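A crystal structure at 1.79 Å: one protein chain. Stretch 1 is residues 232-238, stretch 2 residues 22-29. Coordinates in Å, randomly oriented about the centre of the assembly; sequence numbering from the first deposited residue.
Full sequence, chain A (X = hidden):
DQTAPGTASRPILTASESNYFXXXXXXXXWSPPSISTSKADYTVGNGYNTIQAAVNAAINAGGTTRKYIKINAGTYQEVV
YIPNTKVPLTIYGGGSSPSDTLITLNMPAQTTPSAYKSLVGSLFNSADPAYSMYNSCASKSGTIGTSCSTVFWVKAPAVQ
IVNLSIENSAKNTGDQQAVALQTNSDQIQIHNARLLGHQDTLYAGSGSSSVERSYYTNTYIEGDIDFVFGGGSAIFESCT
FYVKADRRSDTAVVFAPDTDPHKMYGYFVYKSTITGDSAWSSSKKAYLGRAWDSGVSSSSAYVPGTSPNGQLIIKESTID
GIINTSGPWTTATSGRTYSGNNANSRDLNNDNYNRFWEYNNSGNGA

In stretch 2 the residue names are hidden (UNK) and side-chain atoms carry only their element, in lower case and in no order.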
ATOM      1  N   GLY A 232      -7.111  -4.612  -0.569  1.00 12.46           N
ATOM      2  CA  GLY A 232      -6.547  -5.927  -0.825  1.00 12.83           C
ATOM      3  C   GLY A 232      -6.443  -6.750   0.444  1.00 12.94           C
ATOM      4  O   GLY A 232      -6.652  -6.240   1.557  1.00 12.61           O
ATOM      5  N   SER A 233      -6.141  -8.031   0.270  1.00 13.45           N
ATOM      6  CA  SER A 233      -5.653  -8.850   1.356  1.00 13.41           C
ATOM      7  C   SER A 233      -4.150  -8.691   1.354  1.00 14.31           C
ATOM      8  O   SER A 233      -3.461  -9.347   0.576  1.00 15.22           O
ATOM      9  CB  SER A 233      -6.020 -10.314   1.154  1.00 13.59           C
ATOM     10  OG  SER A 233      -7.408 -10.536   1.314  1.00 13.61           O
ATOM     11  N   ALA A 234      -3.632  -7.822   2.216  1.00 14.45           N
ATOM     12  CA  ALA A 234      -2.209  -7.462   2.171  1.00 14.11           C
ATOM     13  C   ALA A 234      -1.525  -7.789   3.484  1.00 13.88           C
ATOM     14  O   ALA A 234      -1.970  -7.356   4.542  1.00 13.01           O
ATOM     15  CB  ALA A 234      -2.038  -5.987   1.838  1.00 14.18           C
ATOM     16  N   ILE A 235      -0.459  -8.584   3.391  1.00 13.68           N
ATOM     17  CA  ILE A 235       0.340  -9.010   4.528  1.00 13.76           C
ATOM     18  C   ILE A 235       1.639  -8.214   4.541  1.00 13.55           C
ATOM     19  O   ILE A 235       2.311  -8.099   3.507  1.00 13.42           O
ATOM     20  CB  ILE A 235       0.666 -10.510   4.416  1.00 14.65           C
ATOM     21  CG1 ILE A 235      -0.629 -11.311   4.489  1.00 15.81           C
ATOM     22  CG2 ILE A 235       1.668 -10.945   5.471  1.00 14.42           C
ATOM     23  CD1 ILE A 235      -0.514 -12.705   3.907  1.00 16.64           C
ATOM     24  N   PHE A 236       1.983  -7.660   5.699  1.00 12.81           N
ATOM     25  CA  PHE A 236       3.208  -6.887   5.877  1.00 13.04           C
ATOM     26  C   PHE A 236       3.993  -7.555   6.982  1.00 13.21           C
ATOM     27  O   PHE A 236       3.612  -7.457   8.145  1.00 13.80           O
ATOM     28  CB  PHE A 236       2.887  -5.458   6.293  1.00 13.12           C
ATOM     29  CG  PHE A 236       2.112  -4.694   5.273  1.00 13.83           C
ATOM     30  CD1 PHE A 236       2.769  -3.944   4.295  1.00 14.09           C
ATOM     31  CD2 PHE A 236       0.723  -4.716   5.275  1.00 14.09           C
ATOM     32  CE1 PHE A 236       2.048  -3.234   3.354  1.00 14.64           C
ATOM     33  CE2 PHE A 236       0.001  -4.008   4.326  1.00 14.12           C
ATOM     34  CZ  PHE A 236       0.665  -3.262   3.370  1.00 14.63           C
ATOM     35  N   GLU A 237       5.056  -8.268   6.621  1.00 13.10           N
ATOM     36  CA  GLU A 237       5.853  -9.012   7.601  1.00 13.98           C
ATOM     37  C   GLU A 237       7.268  -8.431   7.635  1.00 13.65           C
ATOM     38  O   GLU A 237       7.916  -8.299   6.579  1.00 12.89           O
ATOM     39  CB  GLU A 237       5.879 -10.517   7.257  1.00 15.05           C
ATOM     40  CG  GLU A 237       6.756 -11.324   8.180  1.00 17.16           C
ATOM     41  CD  GLU A 237       6.735 -12.825   7.919  1.00 20.61           C
ATOM     42  OE1 GLU A 237       6.209 -13.281   6.880  1.00 21.85           O
ATOM     43  OE2 GLU A 237       7.269 -13.564   8.781  1.00 25.07           O
ATOM     44  N   SER A 238       7.737  -8.088   8.838  1.00 12.88           N
ATOM     45  CA  SER A 238       9.066  -7.491   9.034  1.00 13.05           C
ATOM     46  C   SER A 238       9.227  -6.203   8.234  1.00 12.24           C
ATOM     47  O   SER A 238      10.232  -5.980   7.595  1.00 12.49           O
ATOM     48  CB  SER A 238      10.191  -8.472   8.726  1.00 13.58           C
ATOM     49  OG  SER A 238       9.988  -9.662   9.487  1.00 15.96           O
ATOM     50  N   UNK A  22      -3.182 -15.154  10.877  1.00 18.60           N
ATOM     51  CA  UNK A  22      -1.798 -15.532  10.746  1.00 18.74           C
ATOM     52  C   UNK A  22      -1.437 -15.335   9.269  1.00 19.03           C
ATOM     53  O   UNK A  22      -2.331 -15.178   8.426  1.00 18.29           O
ATOM     54  c   UNK A  22      -1.597 -17.020  11.114  1.00 19.02           C
ATOM     55  o   UNK A  22      -2.210 -17.838  10.109  1.00 19.81           O
ATOM     56  c   UNK A  22      -2.219 -17.337  12.456  1.00 19.26           C
ATOM     57  N   UNK A  23      -0.152 -15.383   8.936  1.00 19.87           N
ATOM     58  CA  UNK A  23       0.249 -15.267   7.533  1.00 20.46           C
ATOM     59  C   UNK A  23      -0.458 -16.319   6.689  1.00 20.54           C
ATOM     60  O   UNK A  23      -0.943 -16.022   5.598  1.00 20.56           O
ATOM     61  c   UNK A  23       2.566 -14.354   8.089  1.00 21.66           C
ATOM     62  o   UNK A  23       2.185 -16.734   7.709  1.00 23.36           O
ATOM     63  c   UNK A  23       1.778 -15.411   7.313  1.00 22.07           C
ATOM     64  N   UNK A  24      -0.523 -17.545   7.203  1.00 19.54           N
ATOM     65  CA  UNK A  24      -1.141 -18.650   6.479  1.00 20.07           C
ATOM     66  C   UNK A  24      -2.625 -18.406   6.210  1.00 19.28           C
ATOM     67  O   UNK A  24      -3.187 -18.785   5.199  1.00 19.54           O
ATOM     68  c   UNK A  24      -0.960 -19.942   7.268  1.00 19.55           C
ATOM     69  N   UNK A  25      -3.251 -17.772   7.166  1.00 19.21           N
ATOM     70  CA  UNK A  25      -4.645 -17.534   7.142  1.00 19.18           C
ATOM     71  C   UNK A  25      -4.981 -16.406   6.138  1.00 18.66           C
ATOM     72  O   UNK A  25      -5.864 -16.559   5.276  1.00 18.24           O
ATOM     73  o   UNK A  25      -5.676 -18.524   9.101  1.00 23.62           O
ATOM     74  c   UNK A  25      -5.043 -17.324   8.610  1.00 20.78           C
ATOM     75  c   UNK A  25      -5.862 -16.183   8.807  1.00 20.08           C
ATOM     76  N   UNK A  26      -4.233 -15.311   6.202  1.00 17.36           N
ATOM     77  CA  UNK A  26      -4.370 -14.209   5.223  1.00 17.14           C
ATOM     78  C   UNK A  26      -3.993 -14.607   3.774  1.00 17.31           C
ATOM     79  O   UNK A  26      -4.532 -14.066   2.793  1.00 16.35           O
ATOM     80  c   UNK A  26      -4.305 -12.091   6.669  1.00 15.22           C
ATOM     81  c   UNK A  26      -4.931 -10.938   6.206  1.00 15.34           C
ATOM     82  c   UNK A  26      -5.061 -11.531   8.899  1.00 14.13           C
ATOM     83  c   UNK A  26      -5.690 -10.413   8.403  1.00 14.56           C
ATOM     84  c   UNK A  26      -5.628 -10.112   7.060  1.00 14.49           C
ATOM     85  c   UNK A  26      -3.561 -12.991   5.721  1.00 16.14           C
ATOM     86  c   UNK A  26      -4.366 -12.355   8.038  1.00 14.71           C
ATOM     87  o   UNK A  26      -6.371  -9.576   9.234  1.00 14.03           O
ATOM     88  N   UNK A  27      -3.081 -15.568   3.633  1.00 17.49           N
ATOM     89  CA  UNK A  27      -2.653 -16.053   2.336  1.00 18.01           C
ATOM     90  C   UNK A  27      -3.744 -16.844   1.611  1.00 17.81           C
ATOM     91  O   UNK A  27      -3.739 -16.920   0.381  1.00 17.17           O
ATOM     92  c   UNK A  27       1.022 -17.209   3.092  1.00 21.08           C
ATOM     93  c   UNK A  27      -0.041 -16.204   2.634  1.00 20.03           C
ATOM     94  c   UNK A  27      -1.382 -16.915   2.468  1.00 18.96           C
ATOM     95  c   UNK A  27       0.372 -15.502   1.351  1.00 20.33           C
ATOM     96  N   UNK A  28      -4.664 -17.440   2.368  1.00 17.88           N
ATOM     97  CA  UNK A  28      -5.853 -18.050   1.795  1.00 18.13           C
ATOM     98  C   UNK A  28      -5.493 -19.087   0.736  1.00 18.08           C
ATOM     99  O   UNK A  28      -6.086 -19.137  -0.318  1.00 19.20           O
ATOM    100  n   UNK A  28      -7.230 -13.632   1.662  1.00 17.43           N
ATOM    101  c   UNK A  28      -7.939 -14.760   1.573  1.00 18.34           C
ATOM    102  c   UNK A  28      -7.345 -16.003   2.225  1.00 18.13           C
ATOM    103  c   UNK A  28      -6.768 -16.963   1.205  1.00 18.42           C
ATOM    104  o   UNK A  28      -9.022 -14.816   0.994  1.00 18.32           O
ATOM    105  N   UNK A  29      -4.485 -19.897   1.014  1.00 19.56           N
ATOM    106  CA  UNK A  29      -4.086 -20.968   0.102  1.00 20.35           C
ATOM    107  C   UNK A  29      -2.977 -20.586  -0.859  1.00 21.42           C
ATOM    108  O   UNK A  29      -2.345 -21.465  -1.456  1.00 22.76           O
TER

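Position 22 has three side-chain atoms: a carbon on CA that carries one oxygen and one carbon. That beta-branched pattern is threonine, Thr22. It lies out of reach of stretch 1. It sits right before the helix, and its OG1 accepts a hydrogen bond from N of residue 25 at 3.1 Å, which caps the helix start.

Position 23 shows the same three atoms, again one carbon bearing an oxygen and a carbon. Its CA-to-CB bond points toward the strand, and its terminal carbon lies near Glu237 OE1. This is Thr23. Thr23 CG2 lies 4.0 Å from Glu237 OE1. The CG2 atoms of Thr23 and Ile235 are 4.4 Å apart. Thr23 O lies 3.7 Å from Ile235 CD1.

Position 24 has a single side-chain carbon, so it is alanine. Ala24 points away from the strand, is exposed, and makes no contact with stretch 1.

Position 25 carries one carbon with an oxygen and a second carbon attached. It is threonine once more. The CA-to-CB bond of Thr25 points sideways, and no atom of it touches the strand. Its chi1 of -103° falls between the usual wells.

Position 26 has one carbon leading to a ring of six carbons that bears an oxygen. Its CB lies 3.6 Å from Ile235 CD1, and Ile235 CG1 approaches the ring obliquely. A phenol of this kind means tyrosine. Tyr26 is buried and points toward stretch 1. The OH of Tyr26 is hydrogen-bonded elsewhere in the structure.

Position 27 has four carbons, forked at the second, and no heteroatom. The fork carbon packs on Ile235 CD1. This is leucine. The CA-to-CB bond of Leu27 points away from the strand, but the end of the side chain comes nearer. Leu27 CG lies 3.8 Å from Ile235 CD1. Leu27 also touches a crystal neighbour.

Position 28 has three carbons in a row, the third carrying one oxygen and one nitrogen. The terminal amide nitrogen reaches Ser233 OG. That amide on a three-carbon chain is glutamine. Gln28 has positive phi and is the first residue to leave helical angles. Gln28 NE2 donates to Ser233 OG at 3.1 Å, and also to Tyr26 O at 3.0 Å.

Position 29 has no side-chain atoms and is glycine. At phi/psi of 94/-17, a CB would be jammed against the carbonyl O of Gln28. The backbone itself therefore calls for Gly29, which does not touch stretch 1.

The helix runs nearly antiparallel to the strand, at 155°, with the axes 8.8 Å apart at closest approach. Ser233, Ile235 and Glu237 point toward the helix, as alternate strand residues can. Ile235 is the centre of the contact: its CD1 meets Thr23, Tyr26 and Leu27. Ala234 points away, and Phe236 is out of reach. One cross-stretch hydrogen bond ties the residue after the helix, Gln28, to Ser233 in the strand. The contact is small, burying 298 Å² in all, and mainly apolar around Ile235.

Stretch 2 (22-29) TTATYLQG
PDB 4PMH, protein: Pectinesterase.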